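Local coordinates for protein glutathione S-transferase enzyme with thioredoxin-like domain (Xenorhabdus nematophila, PDB 4L8E) that binds glutathione and, as a member of the glutathione transferase family, probably catalyses glutathione-dependent reactions on substrates not yet defined, at residues W130-H143 and A192-K204. Residues are numbered along the deposited sequence; the frame is centred on the assembly and turned at random.
With GSH (glutathione), chain B; GSH (glutathione), chain D.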
ATOM      1  N   TRP A 130      -2.028  -4.841  -3.087  1.00 13.05           N
ATOM      2  CA  TRP A 130      -1.473  -4.720  -4.442  1.00  9.88           C
ATOM      3  C   TRP A 130      -1.935  -3.397  -5.070  1.00 10.46           C
ATOM      4  O   TRP A 130      -1.138  -2.680  -5.692  1.00 12.00           O
ATOM      5  CB  TRP A 130      -1.901  -5.871  -5.332  1.00 11.84           C
ATOM      6  CG  TRP A 130      -1.582  -5.720  -6.785  1.00 11.10           C
ATOM      7  CD1 TRP A 130      -0.403  -5.995  -7.399  1.00 12.80           C
ATOM      8  CD2 TRP A 130      -2.459  -5.226  -7.802  1.00 13.63           C
ATOM      9  NE1 TRP A 130      -0.489  -5.733  -8.744  1.00 15.75           N
ATOM     10  CE2 TRP A 130      -1.755  -5.275  -9.018  1.00 12.43           C
ATOM     11  CE3 TRP A 130      -3.781  -4.803  -7.808  1.00 13.18           C
ATOM     12  CZ2 TRP A 130      -2.324  -4.879 -10.230  1.00 15.52           C
ATOM     13  CZ3 TRP A 130      -4.347  -4.408  -9.017  1.00 13.00           C
ATOM     14  CH2 TRP A 130      -3.624  -4.446 -10.203  1.00 14.62           C
ATOM     15  N   GLN A 131      -3.195  -3.055  -4.832  1.00 12.71           N
ATOM     16  CA  GLN A 131      -3.739  -1.778  -5.347  1.00 11.94           C
ATOM     17  C   GLN A 131      -3.037  -0.581  -4.729  1.00 11.14           C
ATOM     18  O   GLN A 131      -2.607   0.326  -5.455  1.00 13.12           O
ATOM     19  CB  GLN A 131      -5.252  -1.658  -5.127  1.00 12.16           C
ATOM     20  CG  GLN A 131      -5.875  -0.481  -5.840  1.00 11.75           C
ATOM     21  CD  GLN A 131      -5.606   0.844  -5.165  1.00 11.42           C
ATOM     22  OE1 GLN A 131      -5.739   0.959  -3.955  1.00 13.49           O
ATOM     23  NE2 GLN A 131      -5.246   1.872  -5.965  1.00 13.04           N
ATOM     24  N   VAL A 132      -2.939  -0.537  -3.391  1.00 12.12           N
ATOM     25  CA  VAL A 132      -2.432   0.673  -2.753  1.00 13.22           C
ATOM     26  C   VAL A 132      -0.925   0.838  -2.960  1.00 13.14           C
ATOM     27  O   VAL A 132      -0.420   1.952  -2.930  1.00 12.05           O
ATOM     28  CB  VAL A 132      -2.788   0.761  -1.261  1.00 12.47           C
ATOM     29  CG1 VAL A 132      -4.321   0.779  -1.061  1.00 15.62           C
ATOM     30  CG2 VAL A 132      -2.155  -0.329  -0.476  1.00 15.78           C
ATOM     31  N   ALA A 133      -0.224  -0.274  -3.178  1.00 11.11           N
ATOM     32  CA  ALA A 133       1.231  -0.270  -3.290  1.00 11.01           C
ATOM     33  C   ALA A 133       1.749  -0.190  -4.712  1.00 11.50           C
ATOM     34  O   ALA A 133       2.904   0.227  -4.947  1.00 14.90           O
ATOM     35  CB  ALA A 133       1.822  -1.518  -2.583  1.00 15.05           C
ATOM     36  N   GLY A 134       0.932  -0.626  -5.666  1.00 15.96           N
ATOM     37  CA  GLY A 134       1.372  -0.692  -7.053  1.00 14.40           C
ATOM     38  C   GLY A 134       0.418  -0.011  -8.029  1.00 13.96           C
ATOM     39  O   GLY A 134       0.826   0.900  -8.748  1.00 15.89           O
ATOM     40  N   PHE A 135      -0.841  -0.434  -8.070  1.00 13.52           N
ATOM     41  CA  PHE A 135      -1.766   0.062  -9.087  1.00 15.30           C
ATOM     42  C   PHE A 135      -1.955   1.596  -8.967  1.00 14.86           C
ATOM     43  O   PHE A 135      -1.767   2.364  -9.923  1.00 16.41           O
ATOM     44  CB  PHE A 135      -3.085  -0.715  -8.972  1.00 15.64           C
ATOM     45  CG  PHE A 135      -3.973  -0.637 -10.207  1.00 15.03           C
ATOM     46  CD1 PHE A 135      -3.570  -1.238 -11.382  1.00 14.50           C
ATOM     47  CD2 PHE A 135      -5.210   0.016 -10.175  1.00 14.24           C
ATOM     48  CE1 PHE A 135      -4.360  -1.202 -12.510  1.00 16.76           C
ATOM     49  CE2 PHE A 135      -6.013   0.046 -11.306  1.00 14.92           C
ATOM     50  CZ  PHE A 135      -5.582  -0.569 -12.481  1.00 15.54           C
ATOM     51  N   GLY A 136      -2.325   2.044  -7.782  1.00 13.36           N
ATOM     52  CA  GLY A 136      -2.483   3.465  -7.540  1.00 13.60           C
ATOM     53  C   GLY A 136      -1.194   4.265  -7.703  1.00 17.37           C
ATOM     54  O   GLY A 136      -1.139   5.280  -8.427  1.00 16.13           O
ATOM     55  N   PRO A 137      -0.139   3.859  -7.004  1.00 14.14           N
ATOM     56  CA  PRO A 137       1.048   4.694  -7.075  1.00 14.28           C
ATOM     57  C   PRO A 137       1.595   4.798  -8.488  1.00 15.81           C
ATOM     58  O   PRO A 137       1.991   5.871  -8.904  1.00 15.62           O
ATOM     59  CB  PRO A 137       2.031   3.968  -6.154  1.00 17.58           C
ATOM     60  CG  PRO A 137       1.140   3.360  -5.138  1.00 13.75           C
ATOM     61  CD  PRO A 137      -0.062   2.905  -5.887  1.00 13.19           C
ATOM     62  N   MET A 138       1.616   3.703  -9.231  1.00 14.90           N
ATOM     63  CA  MET A 138       2.226   3.762 -10.564  1.00 15.69           C
ATOM     64  C   MET A 138       1.323   4.449 -11.601  1.00 15.52           C
ATOM     65  O   MET A 138       1.808   5.227 -12.430  1.00 17.11           O
ATOM     66  CB  MET A 138       2.625   2.370 -11.033  1.00 15.31           C
ATOM     67  CG  MET A 138       3.681   1.732 -10.141  1.00 14.42           C
ATOM     68  SD  MET A 138       5.224   2.682 -10.225  1.00 22.29           S
ATOM     69  CE  MET A 138       5.187   3.564  -8.660  1.00 22.85           C
ATOM     70  N   LEU A 139       0.018   4.175 -11.572  1.00 13.46           N
ATOM     71  CA  LEU A 139      -0.884   4.889 -12.473  1.00 15.01           C
ATOM     72  C   LEU A 139      -0.887   6.387 -12.167  1.00 13.62           C
ATOM     73  O   LEU A 139      -1.057   7.219 -13.072  1.00 17.03           O
ATOM     74  CB  LEU A 139      -2.293   4.306 -12.425  1.00 15.70           C
ATOM     75  CG  LEU A 139      -2.420   2.886 -12.965  1.00 18.71           C
ATOM     76  CD1 LEU A 139      -3.866   2.382 -12.815  1.00 17.97           C
ATOM     77  CD2 LEU A 139      -1.931   2.753 -14.415  1.00 28.60           C
ATOM     78  N   GLY A 140      -0.689   6.743 -10.901  1.00 15.54           N
ATOM     79  CA  GLY A 140      -0.586   8.141 -10.514  1.00 15.15           C
ATOM     80  C   GLY A 140       0.647   8.802 -11.114  1.00 18.81           C
ATOM     81  O   GLY A 140       0.644   9.997 -11.389  1.00 16.49           O
ATOM     82  N   GLN A 141       1.725   8.042 -11.296  1.00 17.74           N
ATOM     83  CA  GLN A 141       2.916   8.631 -11.915  1.00 17.96           C
ATOM     84  C   GLN A 141       2.652   8.781 -13.406  1.00 18.41           C
ATOM     85  O   GLN A 141       3.093   9.745 -14.046  1.00 19.82           O
ATOM     86  CB  GLN A 141       4.156   7.767 -11.702  1.00 19.79           C
ATOM     87  CG  GLN A 141       4.446   7.423 -10.265  1.00 16.78           C
ATOM     88  CD  GLN A 141       4.283   8.605  -9.329  1.00 19.74           C
ATOM     89  OE1 GLN A 141       4.984   9.606  -9.450  1.00 20.25           O
ATOM     90  NE2 GLN A 141       3.337   8.494  -8.380  1.00 20.76           N
ATOM     91  N   ASN A 142       1.938   7.808 -13.961  1.00 17.90           N
ATOM     92  CA  ASN A 142       1.454   7.891 -15.333  1.00 18.73           C
ATOM     93  C   ASN A 142       0.645   9.170 -15.499  1.00 20.90           C
ATOM     94  O   ASN A 142       0.898   9.964 -16.421  1.00 22.25           O
ATOM     95  CB  ASN A 142       0.680   6.611 -15.682  1.00 20.51           C
ATOM     96  CG  ASN A 142       0.010   6.660 -17.028  1.00 31.17           C
ATOM     97  OD1 ASN A 142      -0.563   7.677 -17.433  1.00 28.38           O
ATOM     98  ND2 ASN A 142       0.050   5.541 -17.732  1.00 25.71           N
ATOM     99  N   HIS A 143      -0.302   9.419 -14.593  1.00 19.37           N
ATOM    100  CA  HIS A 143      -1.093  10.655 -14.669  1.00 20.70           C
ATOM    101  C   HIS A 143      -0.169  11.871 -14.634  1.00 23.80           C
ATOM    102  O   HIS A 143      -0.343  12.835 -15.404  1.00 24.15           O
ATOM    103  CB  HIS A 143      -2.079  10.749 -13.493  1.00 19.08           C
ATOM    104  CG  HIS A 143      -3.246   9.814 -13.602  1.00 21.79           C
ATOM    105  ND1 HIS A 143      -4.354   9.915 -12.783  1.00 25.41           N
ATOM    106  CD2 HIS A 143      -3.488   8.777 -14.442  1.00 23.65           C
ATOM    107  CE1 HIS A 143      -5.226   8.968 -13.108  1.00 23.18           C
ATOM    108  NE2 HIS A 143      -4.728   8.268 -14.108  1.00 24.06           N
ATOM    109  N   ALA A 192     -11.195  -0.620  -4.159  1.00 13.92           N
ATOM    110  CA  ALA A 192      -9.931   0.096  -4.225  1.00 12.64           C
ATOM    111  C   ALA A 192      -9.440   0.272  -5.673  1.00 14.05           C
ATOM    112  O   ALA A 192      -8.900   1.334  -6.034  1.00 13.33           O
ATOM    113  CB  ALA A 192      -8.873  -0.608  -3.390  1.00 12.71           C
ATOM    114  N   VAL A 193      -9.621  -0.750  -6.490  1.00 14.05           N
ATOM    115  CA  VAL A 193      -9.110  -0.756  -7.861  1.00 12.78           C
ATOM    116  C   VAL A 193      -9.994   0.047  -8.818  1.00 14.57           C
ATOM    117  O   VAL A 193      -9.505   0.766  -9.699  1.00 15.69           O
ATOM    118  CB  VAL A 193      -8.936  -2.187  -8.377  1.00 13.51           C
ATOM    119  CG1 VAL A 193      -8.522  -2.227  -9.852  1.00 17.22           C
ATOM    120  CG2 VAL A 193      -7.840  -2.902  -7.549  1.00 12.46           C
ATOM    121  N   TYR A 194     -11.297  -0.046  -8.646  1.00 14.40           N
ATOM    122  CA  TYR A 194     -12.192   0.533  -9.632  1.00 13.85           C
ATOM    123  C   TYR A 194     -11.950   2.007  -9.985  1.00 12.51           C
ATOM    124  O   TYR A 194     -11.927   2.366 -11.145  1.00 15.55           O
ATOM    125  CB  TYR A 194     -13.669   0.293  -9.262  1.00 14.92           C
ATOM    126  CG  TYR A 194     -14.635   0.919 -10.221  1.00 15.22           C
ATOM    127  CD1 TYR A 194     -15.005   0.274 -11.402  1.00 15.44           C
ATOM    128  CD2 TYR A 194     -15.168   2.167  -9.977  1.00 14.95           C
ATOM    129  CE1 TYR A 194     -15.886   0.837 -12.297  1.00 17.76           C
ATOM    130  CE2 TYR A 194     -16.057   2.749 -10.879  1.00 17.64           C
ATOM    131  CZ  TYR A 194     -16.413   2.084 -12.028  1.00 19.94           C
ATOM    132  OH  TYR A 194     -17.298   2.671 -12.887  1.00 23.13           O
ATOM    133  N   PRO A 195     -11.798   2.886  -8.986  1.00 14.50           N
ATOM    134  CA  PRO A 195     -11.674   4.302  -9.348  1.00 15.35           C
ATOM    135  C   PRO A 195     -10.425   4.609 -10.158  1.00 15.43           C
ATOM    136  O   PRO A 195     -10.439   5.604 -10.905  1.00 16.10           O
ATOM    137  CB  PRO A 195     -11.631   4.999  -7.980  1.00 18.44           C
ATOM    138  CG  PRO A 195     -12.337   4.041  -7.061  1.00 14.87           C
ATOM    139  CD  PRO A 195     -11.924   2.692  -7.538  1.00 15.34           C
ATOM    140  N   TRP A 196      -9.409   3.768 -10.036  1.00 17.36           N
ATOM    141  CA  TRP A 196      -8.191   3.896 -10.824  1.00 14.10           C
ATOM    142  C   TRP A 196      -8.345   3.280 -12.208  1.00 15.89           C
ATOM    143  O   TRP A 196      -7.981   3.884 -13.208  1.00 17.51           O
ATOM    144  CB  TRP A 196      -7.010   3.271 -10.073  1.00 12.37           C
ATOM    145  CG  TRP A 196      -6.444   4.221  -9.045  1.00 14.36           C
ATOM    146  CD1 TRP A 196      -6.700   4.245  -7.690  1.00 13.79           C
ATOM    147  CD2 TRP A 196      -5.586   5.331  -9.307  1.00 13.61           C
ATOM    148  NE1 TRP A 196      -6.024   5.294  -7.107  1.00 13.76           N
ATOM    149  CE2 TRP A 196      -5.333   5.970  -8.075  1.00 13.62           C
ATOM    150  CE3 TRP A 196      -5.001   5.852 -10.469  1.00 14.13           C
ATOM    151  CZ2 TRP A 196      -4.532   7.097  -7.980  1.00 15.63           C
ATOM    152  CZ3 TRP A 196      -4.227   6.958 -10.368  1.00 14.45           C
ATOM    153  CH2 TRP A 196      -3.966   7.563  -9.127  1.00 17.88           C
ATOM    154  N   ALA A 197      -8.919   2.082 -12.267  1.00 17.02           N
ATOM    155  CA  ALA A 197      -9.144   1.426 -13.561  1.00 17.93           C
ATOM    156  C   ALA A 197     -10.130   2.195 -14.449  1.00 18.27           C
ATOM    157  O   ALA A 197     -10.012   2.146 -15.673  1.00 19.92           O
ATOM    158  CB  ALA A 197      -9.617   0.008 -13.348  1.00 15.92           C
ATOM    159  N   LYS A 198     -11.091   2.901 -13.833  1.00 16.34           N
ATOM    160  CA  LYS A 198     -12.077   3.722 -14.528  1.00 20.84           C
ATOM    161  C   LYS A 198     -11.403   4.822 -15.330  1.00 19.15           C
ATOM    162  O   LYS A 198     -11.968   5.355 -16.303  1.00 23.59           O
ATOM    163  CB  LYS A 198     -13.078   4.329 -13.503  1.00 19.09           C
ATOM    164  CG  LYS A 198     -13.752   5.633 -13.902  1.00 42.96           C
ATOM    165  CD  LYS A 198     -15.060   5.853 -13.148  1.00 37.28           C
ATOM    166  CE  LYS A 198     -15.807   7.098 -13.640  1.00 45.35           C
ATOM    167  NZ  LYS A 198     -14.923   8.310 -13.651  1.00 61.88           N
ATOM    168  N   CYS A 199     -10.180   5.148 -14.934  1.00 19.28           N
ATOM    169  CA  CYS A 199      -9.418   6.212 -15.548  1.00 19.36           C
ATOM    170  C   CYS A 199      -8.462   5.726 -16.638  1.00 20.23           C
ATOM    171  O   CYS A 199      -7.579   6.471 -17.054  1.00 22.31           O
ATOM    172  CB  CYS A 199      -8.638   6.985 -14.489  1.00 23.82           C
ATOM    173  SG  CYS A 199      -9.695   7.921 -13.334  1.00 26.30           S
ATOM    174  N   TYR A 200      -8.661   4.507 -17.130  1.00 22.08           N
ATOM    175  CA  TYR A 200      -7.796   3.957 -18.189  1.00 23.89           C
ATOM    176  C   TYR A 200      -7.547   4.886 -19.380  1.00 23.60           C
ATOM    177  O   TYR A 200      -6.428   4.931 -19.906  1.00 24.85           O
ATOM    178  CB  TYR A 200      -8.351   2.626 -18.694  1.00 19.03           C
ATOM    179  CG  TYR A 200      -9.624   2.769 -19.490  1.00 20.35           C
ATOM    180  CD1 TYR A 200     -10.858   2.770 -18.854  1.00 24.38           C
ATOM    181  CD2 TYR A 200      -9.596   2.863 -20.873  1.00 25.61           C
ATOM    182  CE1 TYR A 200     -12.042   2.914 -19.587  1.00 26.03           C
ATOM    183  CE2 TYR A 200     -10.764   2.983 -21.604  1.00 30.84           C
ATOM    184  CZ  TYR A 200     -11.978   3.000 -20.951  1.00 31.18           C
ATOM    185  OH  TYR A 200     -13.168   3.128 -21.645  1.00 37.05           O
ATOM    186  N   GLU A 201      -8.560   5.622 -19.845  1.00 24.16           N
ATOM    187  CA  GLU A 201      -8.362   6.470 -21.006  1.00 26.95           C
ATOM    188  C   GLU A 201      -7.307   7.567 -20.731  1.00 29.41           C
ATOM    189  O   GLU A 201      -6.506   7.927 -21.608  1.00 29.47           O
ATOM    190  CB  GLU A 201      -9.712   7.085 -21.451  1.00 29.16           C
ATOM    191  CG  GLU A 201      -9.629   7.796 -22.783  1.00 47.00           C
ATOM    192  CD  GLU A 201     -10.974   7.940 -23.497  1.00 54.79           C
ATOM    193  OE1 GLU A 201     -11.983   7.351 -23.048  1.00 52.99           O
ATOM    194  OE2 GLU A 201     -11.008   8.646 -24.526  1.00 63.23           O
ATOM    195  N   HIS A 202      -7.333   8.109 -19.519  1.00 27.47           N
ATOM    196  CA  HIS A 202      -6.390   9.139 -19.105  1.00 30.73           C
ATOM    197  C   HIS A 202      -4.978   8.575 -19.023  1.00 34.43           C
ATOM    198  O   HIS A 202      -4.002   9.305 -19.169  1.00 37.31           O
ATOM    199  CB  HIS A 202      -6.769   9.683 -17.730  1.00 31.25           C
ATOM    200  CG  HIS A 202      -6.058  10.947 -17.373  1.00 53.22           C
ATOM    201  ND1 HIS A 202      -6.667  12.179 -17.431  1.00 71.63           N
ATOM    202  CD2 HIS A 202      -4.779  11.170 -16.986  1.00 65.02           C
ATOM    203  CE1 HIS A 202      -5.797  13.113 -17.079  1.00 77.88           C
ATOM    204  NE2 HIS A 202      -4.647  12.526 -16.805  1.00 72.04           N
ATOM    205  N   GLN A 203      -4.900   7.275 -18.756  1.00 27.03           N
ATOM    206  CA  GLN A 203      -3.630   6.569 -18.634  1.00 25.14           C
ATOM    207  C   GLN A 203      -3.140   6.097 -19.993  1.00 26.54           C
ATOM    208  O   GLN A 203      -2.090   5.475 -20.104  1.00 25.97           O
ATOM    209  CB  GLN A 203      -3.792   5.373 -17.706  1.00 20.49           C
ATOM    210  CG  GLN A 203      -4.080   5.742 -16.253  1.00 20.28           C
ATOM    211  CD  GLN A 203      -4.990   4.767 -15.550  1.00 18.48           C
ATOM    212  OE1 GLN A 203      -5.166   3.634 -15.988  1.00 20.80           O
ATOM    213  NE2 GLN A 203      -5.584   5.198 -14.448  1.00 19.45           N
ATOM    214  N   LYS A 204      -3.906   6.416 -21.037  1.00 26.70           N
ATOM    215  CA  LYS A 204      -3.589   6.012 -22.400  1.00 26.25           C
ATOM    216  C   LYS A 204      -3.512   4.492 -22.542  1.00 27.28           C
ATOM    217  O   LYS A 204      -2.770   3.971 -23.393  1.00 31.50           O
ATOM    218  CB  LYS A 204      -2.289   6.656 -22.874  1.00 28.51           C
ATOM    219  CG  LYS A 204      -2.319   8.166 -22.864  1.00 40.19           C
ATOM    220  CD  LYS A 204      -0.964   8.725 -23.254  1.00 54.91           C
ATOM    221  CE  LYS A 204      -1.083  10.062 -23.944  1.00 62.08           C
ATOM    222  NZ  LYS A 204      -1.558  11.120 -23.024  1.00 64.11           N
TER
HETATM  223  N1  GSH B 301       1.562  15.792  -5.243  1.00 25.27           N
HETATM  224  CA1 GSH B 301       0.901  14.885  -6.104  1.00 27.91           C
HETATM  225  C1  GSH B 301       1.778  14.613  -7.295  1.00 43.39           C
HETATM  226  O11 GSH B 301       2.636  15.475  -7.665  1.00 37.00           O
HETATM  227  O12 GSH B 301       1.642  13.526  -7.942  1.00 37.30           O
HETATM  228  CB1 GSH B 301      -0.369  15.495  -6.558  1.00 23.03           C
HETATM  229  CG1 GSH B 301      -1.155  14.609  -7.504  1.00 23.10           C
HETATM  230  CD1 GSH B 301      -1.871  13.495  -6.767  1.00 21.86           C
HETATM  231  OE1 GSH B 301      -2.155  13.604  -5.594  1.00 22.69           O
HETATM  232  N2  GSH B 301      -2.189  12.290  -7.507  1.00 21.84           N
HETATM  233  CA2 GSH B 301      -2.868  11.203  -6.883  1.00 18.94           C
HETATM  234  C2  GSH B 301      -1.940   9.999  -6.922  1.00 17.37           C
HETATM  235  O2  GSH B 301      -1.139   9.785  -7.844  1.00 19.79           O
HETATM  236  CB2 GSH B 301      -4.127  10.858  -7.590  1.00 22.49           C
HETATM  237  SG2 GSH B 301      -5.338  12.179  -7.424  1.00 30.91           S
HETATM  238  N3  GSH B 301      -1.966   9.084  -5.833  1.00 17.63           N
HETATM  239  CA3 GSH B 301      -1.077   7.948  -5.874  1.00 17.61           C
HETATM  240  C3  GSH B 301      -1.675   6.833  -5.115  1.00 18.65           C
HETATM  241  O31 GSH B 301      -2.926   6.741  -5.026  1.00 17.29           O
HETATM  242  O32 GSH B 301      -0.904   5.995  -4.566  1.00 17.48           O
HETATM  243  CG1 GSH D 303     -12.529  12.515 -10.925  1.00 42.21           C
HETATM  244  CD1 GSH D 303     -11.432  11.495 -11.210  1.00 44.20           C
HETATM  245  OE1 GSH D 303     -11.527  10.347 -10.778  1.00 28.04           O
HETATM  246  N2  GSH D 303     -10.289  11.952 -12.022  1.00 47.36           N
HETATM  247  CA2 GSH D 303      -9.171  11.127 -12.372  1.00 41.15           C
HETATM  248  C2  GSH D 303      -7.927  11.725 -11.742  1.00 45.58           C
HETATM  249  O2  GSH D 303      -6.815  11.273 -12.048  1.00 53.94           O
HETATM  250  CB2 GSH D 303      -9.000  11.017 -13.859  1.00 45.20           C
HETATM  251  SG2 GSH D 303     -10.167   9.839 -14.509  1.00 49.81           S
HETATM  252  N3  GSH D 303      -8.017  12.821 -10.770  1.00 43.74           N
HETATM  253  CA3 GSH D 303      -6.802  13.351 -10.154  1.00 55.11           C
HETATM  254  C3  GSH D 303      -5.918  14.136 -11.073  1.00 62.61           C
HETATM  255  O31 GSH D 303      -4.730  14.366 -10.721  1.00 59.17           O
HETATM  256  O32 GSH D 303      -6.339  14.572 -12.175  1.00 69.76           O
HETATM  257  O   HOH W   1      -2.493  14.096 -16.131  1.00 37.00           O
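Trp196 is the knob of this contact, its indole set among Gly136, Leu139, Gly140 and His143 of the neighbouring, nearly parallel helix. Gly136 CA lies over one indole face, 3.9 Å from the centroid of the five-membered ring, a CH-pi contact in which the glycine, having no side chain, lets the indole rest directly on its CA. Leu139 CB reaches Trp196 CE3 at 3.7 Å, and Phe135 packs beside the knob against Val193 and Ala197.

The imidazole of His143 is held from three directions. Trp196 CZ3 lies over one face, the edge of His202 meets the opposite face with the planes at 56°, and Gln203 NE2 donates to His143 NE2 at 3.2 Å, tilted about 24° from the ring plane. Gln203 NE2 also donates to Trp196 O (3.0 Å), while Gln203 OE1 is hydrogen-bonded to Tyr168 OH of helix 154-175, so the orientation of the amide is fixed at both ends. With CG anti to the backbone N (chi1 174°), the Asn142 amide is carried toward segment 192-204, where Asn142 ND2 donates to Gln203 O at 3.2 Å; it is also hydrogen-bonded to Ser164 OG.

Trp196 NE1 is hydrogen-bonded to Asn38 OD1, tying the knob to the thioredoxin-like domain. His143 ND1 lies 2.9 Å from O2 of the glutathione of chain D; Trp196 and Gly140 border that of chain B, so the contact lines the binding sites of the two glutathiones beside it.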